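Local atomic coordinates of Can2 (Sulfobacillus thermosulfidooxidans, PDB entry 7BDV), a protein that serves as a CRISPR ancillary nuclease of dual specificity that binds cyclic tetra-adenylate through its CARF domains and potentiates type III CRISPR defence. Residues A[40-43]-A[47-50]; A[16-19]-A[24-27]; A[52-57]-A[146-151]; A[66-69]-A[75-78]; A[82-87]-A[112-117]. All blocks are in the same frame, centred on the assembly; numbering follows the deposited sequence.

Contact 1 (A[40-43]-A[47-50]). With nucleotides of chain E.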
# COMPACT_ATOMS: atom_id res chain seq x y z
N LEU A 40 20.57 -0.06 16.38
CA LEU A 40 20.95 -1.29 15.66
C LEU A 40 20.38 -1.21 14.25
O LEU A 40 19.16 -1.43 14.11
CB LEU A 40 20.43 -2.49 16.43
CG LEU A 40 21.32 -3.06 17.52
CD1 LEU A 40 22.00 -1.98 18.34
CD2 LEU A 40 20.54 -3.99 18.42
N TYR A 41 21.20 -0.89 13.25
CA TYR A 41 20.78 -0.80 11.83
C TYR A 41 21.33 -2.03 11.08
O TYR A 41 22.16 -2.74 11.63
CB TYR A 41 21.21 0.51 11.18
CG TYR A 41 22.68 0.64 10.92
CD1 TYR A 41 23.55 1.13 11.89
CD2 TYR A 41 23.21 0.28 9.69
CE1 TYR A 41 24.91 1.24 11.65
CE2 TYR A 41 24.57 0.38 9.44
CZ TYR A 41 25.42 0.85 10.42
OH TYR A 41 26.76 0.95 10.17
N THR A 42 20.85 -2.27 9.87
CA THR A 42 21.24 -3.45 9.07
C THR A 42 21.89 -2.98 7.78
O THR A 42 21.75 -1.82 7.41
CB THR A 42 20.02 -4.33 8.82
OG1 THR A 42 19.12 -3.52 8.09
CG2 THR A 42 19.38 -4.82 10.10
N PRO A 43 22.65 -3.87 7.09
CA PRO A 43 23.29 -3.55 5.82
C PRO A 43 22.31 -2.99 4.77
O PRO A 43 21.18 -3.46 4.69
CB PRO A 43 23.86 -4.89 5.34
CG PRO A 43 24.05 -5.69 6.60
CD PRO A 43 22.92 -5.26 7.52
N GLU A 47 20.53 4.60 5.71
CA GLU A 47 19.62 5.77 5.51
C GLU A 47 18.58 5.85 6.65
O GLU A 47 18.10 6.98 6.93
CB GLU A 47 19.00 5.78 4.12
CG GLU A 47 18.33 4.47 3.70
CD GLU A 47 19.13 3.51 2.81
OE1 GLU A 47 20.38 3.36 3.04
OE2 GLU A 47 18.51 2.87 1.90
N ARG A 48 18.24 4.74 7.32
CA ARG A 48 17.30 4.74 8.48
C ARG A 48 17.91 5.48 9.67
O ARG A 48 17.17 6.11 10.43
CB ARG A 48 16.93 3.32 8.90
CG ARG A 48 16.01 2.66 7.89
CD ARG A 48 15.82 1.19 8.14
NE ARG A 48 15.01 0.69 7.04
CZ ARG A 48 14.82 -0.60 6.78
NH1 ARG A 48 15.35 -1.54 7.55
NH2 ARG A 48 14.05 -0.93 5.74
N VAL A 49 19.22 5.38 9.85
CA VAL A 49 19.94 6.14 10.90
C VAL A 49 19.71 7.63 10.64
O VAL A 49 19.40 8.35 11.59
CB VAL A 49 21.44 5.76 10.97
CG1 VAL A 49 22.18 6.64 11.96
CG2 VAL A 49 21.61 4.30 11.33
N GLN A 50 19.79 8.07 9.38
CA GLN A 50 19.68 9.51 8.98
C GLN A 50 18.23 9.98 9.19
O GLN A 50 18.02 11.09 9.75
CB GLN A 50 20.18 9.67 7.55
CG GLN A 50 20.19 11.09 6.98
CD GLN A 50 20.93 11.19 5.66
OE1 GLN A 50 22.07 10.73 5.53
NE2 GLN A 50 20.31 11.80 4.66
P A E 4 9.12 -10.47 10.78
OP1 A E 4 10.33 -11.21 11.23
OP2 A E 4 7.88 -10.04 11.48
O5' A E 4 9.91 -9.14 10.32
C5' A E 4 9.21 -8.01 9.88
C4' A E 4 10.03 -6.81 10.32
O4' A E 4 11.40 -6.97 9.84
C3' A E 4 9.53 -5.49 9.76
O3' A E 4 9.58 -4.54 10.84
C2' A E 4 10.53 -5.20 8.64
O2' A E 4 10.60 -3.84 8.26
C1' A E 4 11.81 -5.75 9.26
N9 A E 4 12.88 -6.03 8.33
C8 A E 4 12.82 -6.75 7.13
N7 A E 4 13.99 -6.83 6.54
C5 A E 4 14.86 -6.10 7.35
C6 A E 4 16.23 -5.78 7.24
N6 A E 4 16.98 -6.18 6.23
N1 A E 4 16.80 -5.01 8.22
C2 A E 4 16.01 -4.59 9.22
N3 A E 4 14.72 -4.84 9.43
C4 A E 4 14.19 -5.60 8.44
O HOH W 1 17.58 -1.51 9.48

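Contact 2 (A[16-19]-A[24-27]). With nucleotides of chain E.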
# COMPACT_ATOMS: atom_id res chain seq x y z
N CYS A 16 17.47 0.59 20.32
CA CYS A 16 16.34 0.27 19.41
C CYS A 16 16.81 -0.35 18.11
O CYS A 16 17.99 -0.20 17.69
CB CYS A 16 15.39 1.44 19.27
SG CYS A 16 16.20 3.00 18.91
N LEU A 17 15.90 -1.13 17.52
CA LEU A 17 16.17 -1.94 16.31
C LEU A 17 15.53 -1.22 15.14
O LEU A 17 14.29 -1.14 15.14
CB LEU A 17 15.55 -3.34 16.50
CG LEU A 17 16.26 -4.29 17.44
CD1 LEU A 17 16.49 -3.67 18.80
CD2 LEU A 17 15.45 -5.57 17.59
N LEU A 18 16.30 -0.76 14.15
CA LEU A 18 15.76 0.04 13.03
C LEU A 18 15.21 -0.89 11.94
O LEU A 18 15.82 -1.93 11.65
CB LEU A 18 16.85 0.94 12.46
CG LEU A 18 17.39 2.00 13.43
CD1 LEU A 18 18.08 3.12 12.68
CD2 LEU A 18 16.29 2.57 14.31
N SER A 19 14.15 -0.44 11.28
CA SER A 19 13.36 -1.24 10.32
C SER A 19 12.49 -0.30 9.50
O SER A 19 12.65 0.96 9.67
CB SER A 19 12.58 -2.31 11.06
OG SER A 19 11.67 -1.75 11.97
N PRO A 24 7.82 3.74 16.17
CA PRO A 24 7.76 3.22 17.53
C PRO A 24 9.11 3.35 18.28
O PRO A 24 9.09 3.25 19.48
CB PRO A 24 7.40 1.75 17.38
CG PRO A 24 7.69 1.41 15.93
CD PRO A 24 7.66 2.71 15.15
N ASN A 25 10.21 3.58 17.57
CA ASN A 25 11.53 3.92 18.20
C ASN A 25 11.61 5.42 18.50
O ASN A 25 12.29 5.80 19.47
CB ASN A 25 12.67 3.49 17.29
CG ASN A 25 12.68 1.99 17.06
OD1 ASN A 25 12.87 1.52 15.92
ND2 ASN A 25 12.60 1.26 18.16
N VAL A 26 10.95 6.26 17.70
CA VAL A 26 11.09 7.74 17.77
C VAL A 26 10.14 8.29 18.84
O VAL A 26 10.53 9.23 19.55
CB VAL A 26 10.86 8.37 16.38
CG1 VAL A 26 10.57 9.85 16.43
CG2 VAL A 26 12.01 8.07 15.46
N ILE A 27 8.92 7.74 18.94
CA ILE A 27 7.87 8.27 19.84
C ILE A 27 8.37 8.31 21.28
O ILE A 27 8.21 9.33 21.94
CB ILE A 27 6.54 7.51 19.65
CG1 ILE A 27 5.87 7.89 18.32
CG2 ILE A 27 5.63 7.76 20.83
P A E 1 8.63 -3.26 10.86
OP1 A E 1 9.41 -1.97 10.75
OP2 A E 1 7.47 -3.24 9.88
O5' A E 1 8.10 -3.43 12.34
C5' A E 1 7.33 -2.36 12.88
C4' A E 1 6.67 -2.87 14.12
O4' A E 1 6.22 -1.74 14.89
C3' A E 1 5.41 -3.71 13.89
O3' A E 1 5.17 -4.46 15.05
C2' A E 1 4.32 -2.65 13.89
O2' A E 1 3.07 -3.22 14.18
C1' A E 1 4.83 -1.81 15.06
N9 A E 1 4.37 -0.46 15.18
C8 A E 1 4.07 0.14 16.37
N7 A E 1 3.71 1.39 16.23
C5 A E 1 3.83 1.63 14.88
C6 A E 1 3.61 2.78 14.10
N6 A E 1 3.22 3.94 14.60
N1 A E 1 3.84 2.68 12.78
C2 A E 1 4.23 1.51 12.28
N3 A E 1 4.44 0.37 12.89
C4 A E 1 4.24 0.49 14.21
P A E 4 9.12 -10.47 10.78
OP1 A E 4 10.33 -11.21 11.23
OP2 A E 4 7.88 -10.04 11.48
O5' A E 4 9.91 -9.14 10.32
C5' A E 4 9.21 -8.01 9.88
C4' A E 4 10.03 -6.81 10.32
O4' A E 4 11.40 -6.97 9.84
C3' A E 4 9.53 -5.49 9.76
O3' A E 4 9.58 -4.54 10.84
C2' A E 4 10.53 -5.20 8.64
O2' A E 4 10.60 -3.84 8.26
C1' A E 4 11.81 -5.75 9.26
N9 A E 4 12.88 -6.03 8.33
C8 A E 4 12.82 -6.75 7.13
N7 A E 4 13.99 -6.83 6.54
C5 A E 4 14.86 -6.10 7.35
C6 A E 4 16.23 -5.78 7.24
N6 A E 4 16.98 -6.18 6.23
N1 A E 4 16.80 -5.01 8.22
C2 A E 4 16.01 -4.59 9.22
N3 A E 4 14.72 -4.84 9.43
C4 A E 4 14.19 -5.60 8.44

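Contact 3 (A[52-57]-A[146-151])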
# COMPACT_ATOMS: atom_id res chain seq x y z
N PHE A 52 16.17 8.73 11.43
CA PHE A 52 16.03 8.76 12.91
C PHE A 52 16.59 10.08 13.45
O PHE A 52 15.98 10.64 14.37
CB PHE A 52 16.75 7.58 13.56
CG PHE A 52 16.52 7.48 15.05
CD1 PHE A 52 17.29 8.21 15.94
CD2 PHE A 52 15.47 6.72 15.56
CE1 PHE A 52 17.04 8.16 17.30
CE2 PHE A 52 15.23 6.66 16.92
CZ PHE A 52 16.02 7.38 17.79
N ARG A 53 17.75 10.51 12.95
CA ARG A 53 18.41 11.77 13.39
C ARG A 53 17.51 12.95 13.02
O ARG A 53 17.32 13.83 13.86
CB ARG A 53 19.80 11.89 12.75
CG ARG A 53 20.79 10.83 13.20
CD ARG A 53 22.19 11.01 12.59
NE ARG A 53 23.18 10.12 13.19
CZ ARG A 53 23.83 10.36 14.34
NH1 ARG A 53 23.59 11.46 15.04
NH2 ARG A 53 24.71 9.49 14.79
N GLN A 54 16.97 12.96 11.80
CA GLN A 54 16.10 14.04 11.26
C GLN A 54 14.80 14.10 12.07
O GLN A 54 14.36 15.23 12.40
CB GLN A 54 15.84 13.79 9.77
CG GLN A 54 15.18 14.95 9.04
CD GLN A 54 15.91 16.25 9.29
OE1 GLN A 54 17.13 16.29 9.39
NE2 GLN A 54 15.15 17.32 9.42
N ALA A 55 14.20 12.95 12.39
CA ALA A 55 12.94 12.89 13.16
C ALA A 55 13.17 13.41 14.58
O ALA A 55 12.24 14.01 15.14
CB ALA A 55 12.40 11.49 13.18
N THR A 56 14.35 13.17 15.16
CA THR A 56 14.63 13.53 16.57
C THR A 56 15.53 14.78 16.65
O THR A 56 16.06 15.00 17.73
CB THR A 56 15.26 12.35 17.34
OG1 THR A 56 16.51 12.02 16.74
CG2 THR A 56 14.38 11.12 17.38
N GLU A 57 15.65 15.57 15.58
CA GLU A 57 16.56 16.76 15.53
C GLU A 57 16.23 17.74 16.68
O GLU A 57 17.18 18.34 17.21
CB GLU A 57 16.48 17.48 14.18
N TYR A 146 6.76 13.11 11.98
CA TYR A 146 6.09 11.91 11.43
C TYR A 146 6.62 11.71 10.01
O TYR A 146 7.16 10.63 9.72
CB TYR A 146 4.57 12.06 11.54
CG TYR A 146 3.83 10.81 11.18
CD1 TYR A 146 3.81 10.34 9.87
CD2 TYR A 146 3.13 10.11 12.14
CE1 TYR A 146 3.12 9.18 9.54
CE2 TYR A 146 2.43 8.95 11.83
CZ TYR A 146 2.43 8.49 10.53
OH TYR A 146 1.72 7.36 10.22
N LEU A 147 6.52 12.74 9.17
CA LEU A 147 6.93 12.69 7.74
C LEU A 147 8.43 12.37 7.63
O LEU A 147 8.78 11.57 6.74
CB LEU A 147 6.58 13.99 7.04
CG LEU A 147 5.09 14.26 6.84
CD1 LEU A 147 4.90 15.60 6.21
CD2 LEU A 147 4.41 13.19 6.00
N ALA A 148 9.26 12.93 8.52
CA ALA A 148 10.72 12.65 8.56
C ALA A 148 10.99 11.14 8.70
O ALA A 148 11.94 10.65 8.10
CB ALA A 148 11.37 13.41 9.70
N CYS A 149 10.20 10.41 9.47
CA CYS A 149 10.40 8.95 9.66
C CYS A 149 10.26 8.20 8.33
O CYS A 149 10.84 7.08 8.23
CB CYS A 149 9.40 8.35 10.64
SG CYS A 149 9.60 8.94 12.33
N TYR A 150 9.55 8.77 7.36
CA TYR A 150 9.32 8.16 6.02
C TYR A 150 10.10 8.93 4.94
O TYR A 150 9.91 8.68 3.75
CB TYR A 150 7.81 8.12 5.76
CG TYR A 150 7.10 7.16 6.68
CD1 TYR A 150 7.14 5.81 6.42
CD2 TYR A 150 6.44 7.59 7.82
CE1 TYR A 150 6.54 4.90 7.28
CE2 TYR A 150 5.79 6.69 8.66
CZ TYR A 150 5.86 5.34 8.39
OH TYR A 150 5.27 4.42 9.21
N GLY A 151 11.03 9.79 5.35
CA GLY A 151 11.93 10.50 4.42
C GLY A 151 11.27 11.68 3.70
O GLY A 151 11.78 12.11 2.65

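Contact 4 (A[66-69]-A[75-78])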
# COMPACT_ATOMS: atom_id res chain seq x y z
N LYS A 66 25.23 0.83 15.51
CA LYS A 66 25.84 -0.53 15.51
C LYS A 66 25.16 -1.39 14.44
O LYS A 66 23.92 -1.39 14.38
CB LYS A 66 25.73 -1.19 16.89
CG LYS A 66 26.77 -0.71 17.88
CD LYS A 66 26.54 -1.19 19.28
CE LYS A 66 27.35 -0.41 20.31
NZ LYS A 66 28.79 -0.30 19.96
N GLN A 67 25.94 -2.08 13.62
CA GLN A 67 25.44 -2.90 12.49
C GLN A 67 25.11 -4.29 13.03
O GLN A 67 25.85 -4.77 13.88
CB GLN A 67 26.43 -2.94 11.33
CG GLN A 67 25.75 -3.29 10.02
CD GLN A 67 26.64 -3.47 8.81
OE1 GLN A 67 26.27 -3.08 7.69
NE2 GLN A 67 27.77 -4.13 8.99
N VAL A 68 23.98 -4.86 12.61
CA VAL A 68 23.64 -6.28 12.88
C VAL A 68 23.02 -6.87 11.60
O VAL A 68 22.52 -6.09 10.80
CB VAL A 68 22.69 -6.45 14.08
CG1 VAL A 68 23.26 -5.86 15.36
CG2 VAL A 68 21.32 -5.86 13.81
N HIS A 69 23.06 -8.18 11.44
CA HIS A 69 22.45 -8.89 10.29
C HIS A 69 20.98 -9.14 10.65
O HIS A 69 20.66 -9.52 11.76
CB HIS A 69 23.21 -10.17 9.90
CG HIS A 69 22.75 -10.75 8.60
ND1 HIS A 69 21.67 -11.64 8.52
CD2 HIS A 69 23.16 -10.54 7.32
CE1 HIS A 69 21.46 -11.97 7.26
NE2 HIS A 69 22.36 -11.29 6.49
N GLN A 75 24.72 -13.99 16.47
CA GLN A 75 25.55 -12.77 16.26
C GLN A 75 24.88 -11.57 16.93
O GLN A 75 25.60 -10.70 17.48
CB GLN A 75 25.79 -12.57 14.77
CG GLN A 75 26.65 -13.67 14.13
CD GLN A 75 25.88 -14.93 13.78
OE1 GLN A 75 24.81 -15.24 14.32
NE2 GLN A 75 26.44 -15.68 12.85
N THR A 76 23.54 -11.49 16.90
CA THR A 76 22.80 -10.36 17.53
C THR A 76 22.91 -10.52 19.04
O THR A 76 23.07 -9.49 19.71
CB THR A 76 21.38 -10.24 16.99
OG1 THR A 76 21.54 -9.97 15.60
CG2 THR A 76 20.57 -9.13 17.62
N GLN A 77 22.81 -11.75 19.55
CA GLN A 77 23.00 -12.08 21.00
C GLN A 77 24.38 -11.57 21.46
O GLN A 77 24.46 -11.02 22.57
CB GLN A 77 22.88 -13.58 21.25
CG GLN A 77 21.44 -14.07 21.29
CD GLN A 77 21.39 -15.56 21.50
OE1 GLN A 77 21.98 -16.33 20.76
NE2 GLN A 77 20.69 -15.98 22.53
N ARG A 78 25.42 -11.76 20.64
CA ARG A 78 26.81 -11.34 20.99
C ARG A 78 26.88 -9.80 21.04
O ARG A 78 27.51 -9.28 21.96
CB ARG A 78 27.82 -11.94 20.01
O HOH W 2 23.68 -9.48 13.78

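Contact 5 (A[82-87]-A[112-117])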
# COMPACT_ATOMS: atom_id res chain seq x y z
N GLU A 82 27.67 -7.42 24.30
CA GLU A 82 28.73 -6.36 24.28
C GLU A 82 28.13 -5.04 24.77
O GLU A 82 28.80 -4.37 25.57
CB GLU A 82 29.36 -6.21 22.90
CG GLU A 82 30.30 -7.36 22.54
CD GLU A 82 30.66 -7.49 21.06
OE1 GLU A 82 30.41 -6.52 20.27
OE2 GLU A 82 31.18 -8.58 20.69
N ILE A 83 26.91 -4.69 24.34
CA ILE A 83 26.21 -3.41 24.69
C ILE A 83 25.96 -3.37 26.20
O ILE A 83 26.14 -2.26 26.81
CB ILE A 83 24.88 -3.25 23.90
CG1 ILE A 83 25.11 -2.88 22.43
CG2 ILE A 83 23.97 -2.24 24.57
CD1 ILE A 83 23.88 -3.06 21.58
N LEU A 84 25.52 -4.50 26.77
CA LEU A 84 25.16 -4.63 28.20
C LEU A 84 26.42 -4.64 29.09
O LEU A 84 26.31 -4.23 30.26
CB LEU A 84 24.32 -5.90 28.38
CG LEU A 84 22.88 -5.77 27.87
CD1 LEU A 84 22.19 -7.12 27.83
CD2 LEU A 84 22.09 -4.80 28.73
N GLU A 85 27.55 -5.09 28.58
CA GLU A 85 28.88 -5.01 29.27
C GLU A 85 29.27 -3.53 29.41
O GLU A 85 29.59 -3.13 30.55
CB GLU A 85 29.93 -5.83 28.52
CG GLU A 85 31.38 -5.54 28.90
CD GLU A 85 32.16 -4.74 27.86
OE2 GLU A 85 33.03 -3.92 28.26
N GLN A 86 29.17 -2.76 28.32
CA GLN A 86 29.61 -1.33 28.27
C GLN A 86 28.57 -0.40 28.91
O GLN A 86 28.97 0.62 29.51
CB GLN A 86 29.86 -0.89 26.83
CG GLN A 86 30.71 0.37 26.77
CD GLN A 86 30.94 0.85 25.36
OE1 GLN A 86 30.71 0.13 24.39
NE2 GLN A 86 31.40 2.08 25.25
N PHE A 87 27.28 -0.71 28.77
CA PHE A 87 26.16 0.09 29.33
C PHE A 87 25.21 -0.86 30.07
O PHE A 87 24.22 -1.33 29.50
CB PHE A 87 25.42 0.84 28.23
CG PHE A 87 26.31 1.63 27.30
CD1 PHE A 87 26.87 2.83 27.71
CD2 PHE A 87 26.60 1.16 26.03
CE1 PHE A 87 27.70 3.55 26.85
CE2 PHE A 87 27.43 1.89 25.19
CZ PHE A 87 27.96 3.09 25.59
N ASN A 112 19.61 -10.39 31.72
CA ASN A 112 20.25 -9.33 32.55
C ASN A 112 19.23 -8.50 33.32
O ASN A 112 19.60 -7.42 33.76
CB ASN A 112 21.12 -8.40 31.71
CG ASN A 112 22.40 -9.05 31.23
OD1 ASN A 112 23.45 -8.85 31.84
ND2 ASN A 112 22.32 -9.86 30.20
N HIS A 113 17.98 -8.98 33.47
CA HIS A 113 16.89 -8.33 34.24
C HIS A 113 16.79 -6.84 33.88
O HIS A 113 16.65 -6.00 34.80
CB HIS A 113 17.10 -8.56 35.75
CG HIS A 113 17.13 -10.00 36.10
ND1 HIS A 113 18.31 -10.73 36.12
CD2 HIS A 113 16.13 -10.88 36.38
CE1 HIS A 113 18.04 -11.99 36.41
NE2 HIS A 113 16.70 -12.11 36.57
N ARG A 114 16.82 -6.52 32.58
CA ARG A 114 16.73 -5.13 32.07
C ARG A 114 15.28 -4.81 31.71
O ARG A 114 14.50 -5.70 31.36
CB ARG A 114 17.62 -4.94 30.84
CG ARG A 114 19.10 -5.25 31.05
CD ARG A 114 19.76 -4.56 32.23
NE ARG A 114 19.46 -3.15 32.30
CZ ARG A 114 19.19 -2.45 33.39
NH1 ARG A 114 19.24 -3.03 34.58
NH2 ARG A 114 18.93 -1.17 33.26
N PRO A 115 14.89 -3.52 31.79
CA PRO A 115 13.62 -3.06 31.27
C PRO A 115 13.51 -3.22 29.74
O PRO A 115 14.46 -2.97 28.99
CB PRO A 115 13.53 -1.57 31.63
CG PRO A 115 14.71 -1.29 32.53
CD PRO A 115 15.67 -2.44 32.41
N ILE A 116 12.33 -3.64 29.30
CA ILE A 116 12.03 -3.89 27.87
C ILE A 116 10.65 -3.31 27.59
O ILE A 116 9.69 -3.74 28.23
CB ILE A 116 12.11 -5.38 27.50
CG1 ILE A 116 13.46 -6.00 27.84
CG2 ILE A 116 11.78 -5.55 26.02
CD1 ILE A 116 13.48 -7.53 27.81
N ILE A 117 10.57 -2.38 26.64
CA ILE A 117 9.32 -1.70 26.25
C ILE A 117 8.92 -2.15 24.84
O ILE A 117 9.77 -2.51 24.05
CB ILE A 117 9.47 -0.19 26.37
CG1 ILE A 117 10.37 0.39 25.26
CG2 ILE A 117 9.97 0.18 27.76
CD1 ILE A 117 10.27 1.88 25.14

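Contact 1 (A[40-43]-A[47-50])
In the cyclic tetra-adenylate pocket of the CARF domain, Thr-42 and Arg-48 meet through a water beside one adenine, while Tyr-41 and Val-49 close the apolar part of the same strand-to-helix turn. The hydroxyl of Thr-42 is used in both senses. OG1 donates to N1 of A4 of chain E over 2.8 Å, and it accepts a hydrogen bond from water 1 at 2.9 Å. That water in turn accepts from Arg-48, 2.9 Å from NH1, so the two side chains are coupled although OG1 and NH1 themselves stand 4.3 Å apart. The first torsion of Thr-42 (61°) sets OG1 between the backbone N and the carbonyl carbon, while CG2 also touches the base, 3.2 Å from N1 of A4. Arg-48 stretches out from CG to NE, and its guanidinium presents an edge to the nucleotide: NH1 lies 3.5 Å from C2 of A4, and both C2 and the water are close to the guanidinium plane. Its other terminal nitrogen, NH2, forms a long, weak ion pair with Asp-20. The apolar half is simpler. CG2 of Val-49 approaches the Tyr-41 ring obliquely, 3.8 Å from CD1, and is equally near CB and CG. Tyr-41 is also bonded through its backbone to Lys-66 and Val-68, which ties this strand end into the sheet. A ligand held where a parallel strand ends and its following helix begins is characteristic of the Rossmann-like beta-alpha-beta unit, formed here by strand 36-41, helix 47-55 and strand 62-67.

Contact 2 (A[16-19]-A[24-27])
Asn-25 lies against Cys-16 with its CB and CG, joining helix 23-31 to strand 13-17. CG of Asn-25 comes to 3.5 Å from CB of Cys-16, and CB of Asn-25 is 3.9 Å from the sulfur SG. A first torsion of 49° at Cys-16 swings that sulfur to the side where it meets CB of Asn-25. The amide of Asn-25 reaches on toward the carbonyl of Leu-17, and a methyl of Leu-18 crosses beside it, so this polar group is enclosed in a buried setting.

One step further along, both segments touch the cyclic nucleotide. OG of Ser-19 donates a short hydrogen bond, 2.6 Å, to OP1 of A1 of chain E, and receives a weak one from Gly-97 N. Pro-24 covers the same nucleotide from the helix side: CG is 3.6 Å from O4' of A1, and CB lies 3.8 Å from C8 of its base. Toward the other nucleotide, O of Leu-18 comes within 3.6 Å of C2 of A4.

The second shell steadies the helix backbone, with Pro-24 O bonded to Asn-93 and Asn-25 O to Tyr-14. Strand 13-17 runs in the parallel part of the mixed sheet, between strands 36-41 and 90-93, while helix 23-31 packs with Val-26 against Phe-52 of helix 47-55 on the same flank.

Contact 3 (A[52-57]-A[146-151])
Ala-148 sets its methyl directly over the backbone of Ala-55, CB to CA 3.8 Å, where the ends of helices 47-55 and 143-148 come side by side, the former within the Rossmann-like CARF domain. Because both residues are alanines, little stands between the chains: their CA atoms are only 5.1 Å apart, and CB of Ala-55 is 4.1 Å from CB of Ala-148. Two larger neighbours border this close approach. SG of Cys-149 touches CB of Ala-55 at 3.9 Å, and CG of Gln-54 lies 4.2 Å from CB of Ala-148. Gln-54 leaves its backbone with CG anti to the N (chi1 -169°) and then bends at chi2, so that its aliphatic part does the touching.

Helix 143-148 finishes here in a Schellman motif, with Gly-151 at positive phi as the C-prime residue. The side chains turned away from the contact look toward different parts of the protein. Tyr-146 bonds to Ala-320 of the Card1-like endonuclease domain, whereas Tyr-150 packs on an adenine of the bound RNA and bonds to His-21.

Just past the end of helix 47-55, Thr-56 places its methyl CG2 over one face of the Phe-52 ring, toward the rim. There a single carbonyl oxygen takes two donors from opposite faces of its plane: Phe-52 O accepts from Thr-56 N and also from Thr-56 OG1, the latter at 2.8 Å, tilted 25° from the carbonyl plane.

Contact 4 (A[66-69]-A[75-78])
Val-68 and Thr-76 pack across the turn that carries the chain into helix 73-86 from strand 62-67, outermost on its side of the Rossmann-like CARF sheet within this chain. The van der Waals part is slight. OG1 of Thr-76 faces CB of Val-68 at 4.0 Å, so it is the hydroxyl and not the methyl of the threonine that comes nearest. A first torsion of -62° turns OG1 opposite the threonine's own carbonyl carbon and toward the strand. Val-68 has further apolar neighbours in Leu-40, Ile-79 and Met-101, which place it in the layer between sheet and helices.

Direct polar bonding across the turn is lacking: Thr-76 OG1 stands 4.0 Å from His-69 O. Polar needs are met locally instead. Thr-76 OG1 bonds to Gln-72 O one turn back in the chain, and the imidazole of His-69 leads away from the helix and bonds through ND1 to Tyr-71 N. A backbone bond of Lys-66 to Leu-39 fixes the strand side.

Water then joins what the residues do not. Water 2 accepts from His-69 N at 2.7 Å and is hydrogen-bonded to Thr-76 OG1 at 2.9 Å.

Contact 5 (A[82-87]-A[112-117])
Leu-84 divides its two methyls between polar residues, one against the amide of Asn-112 and the other against the aliphatic stem of Arg-114. This joins the last turns of helix 73-86 to the connection between helix 99-111 and strand 116-120, the return arm of a beta-alpha-beta crossover in the Rossmann-like CARF sheet. CD1 of Leu-84 lies 3.6 Å from ND2 of Asn-112 and 3.9 Å from its CG, with the side chains meeting at a slant. The amide nitrogen beside the methyl is hydrogen-bonded to Arg-108 O, one helical turn back. CD2 of Leu-84 touches CG of Arg-114 at 3.8 Å, the two side chains lying alongside with their ends pointing opposite ways.

Between its two contact residues the connection turns sharply. His-113, with a positive phi of 47°, is the C-prime residue of a Schellman motif that closes helix 99-111, in which Arg-114 N reaches back to Phe-109 O. The chain thereby swings round to enter the strand, and the side chains of Asn-112 and Arg-114 both set out toward helix 73-86. Phe-109 lies close by, touching Leu-84 and Arg-114 alike, while Leu-84 also reaches Ala-90 at the start of strand 90-93.

Beyond CG, Arg-114 bends at chi2 (-52°) and chi3 (-47°), and NE bonds to Ala-90 O while NH2 makes a weak bond to His-11. One face of the guanidinium is covered near its rim by Pro-115, whose CD lies 3.5 Å above the plane.

How the contacts relate
Contacts 1, 2 and 4 illustrate one principle, the turn from a parallel strand into the next helix, at three neighbouring strands of one sheet. Contact 1 lies between its two companions in that sheet and touches both. Contacts 2, 3 and 4 are buried; contacts 1 and 5 are only partly so. Contacts 1 and 2 both reach the bound nucleotides, water linkage recurs in 1 and 4, and contacts 3 and 5 rely on side-chain packing. Contact 3 shares helix 47-55 with contact 1 and packs against contact 2 through Val-26. Contact 5 shares helix 73-86 with contact 4.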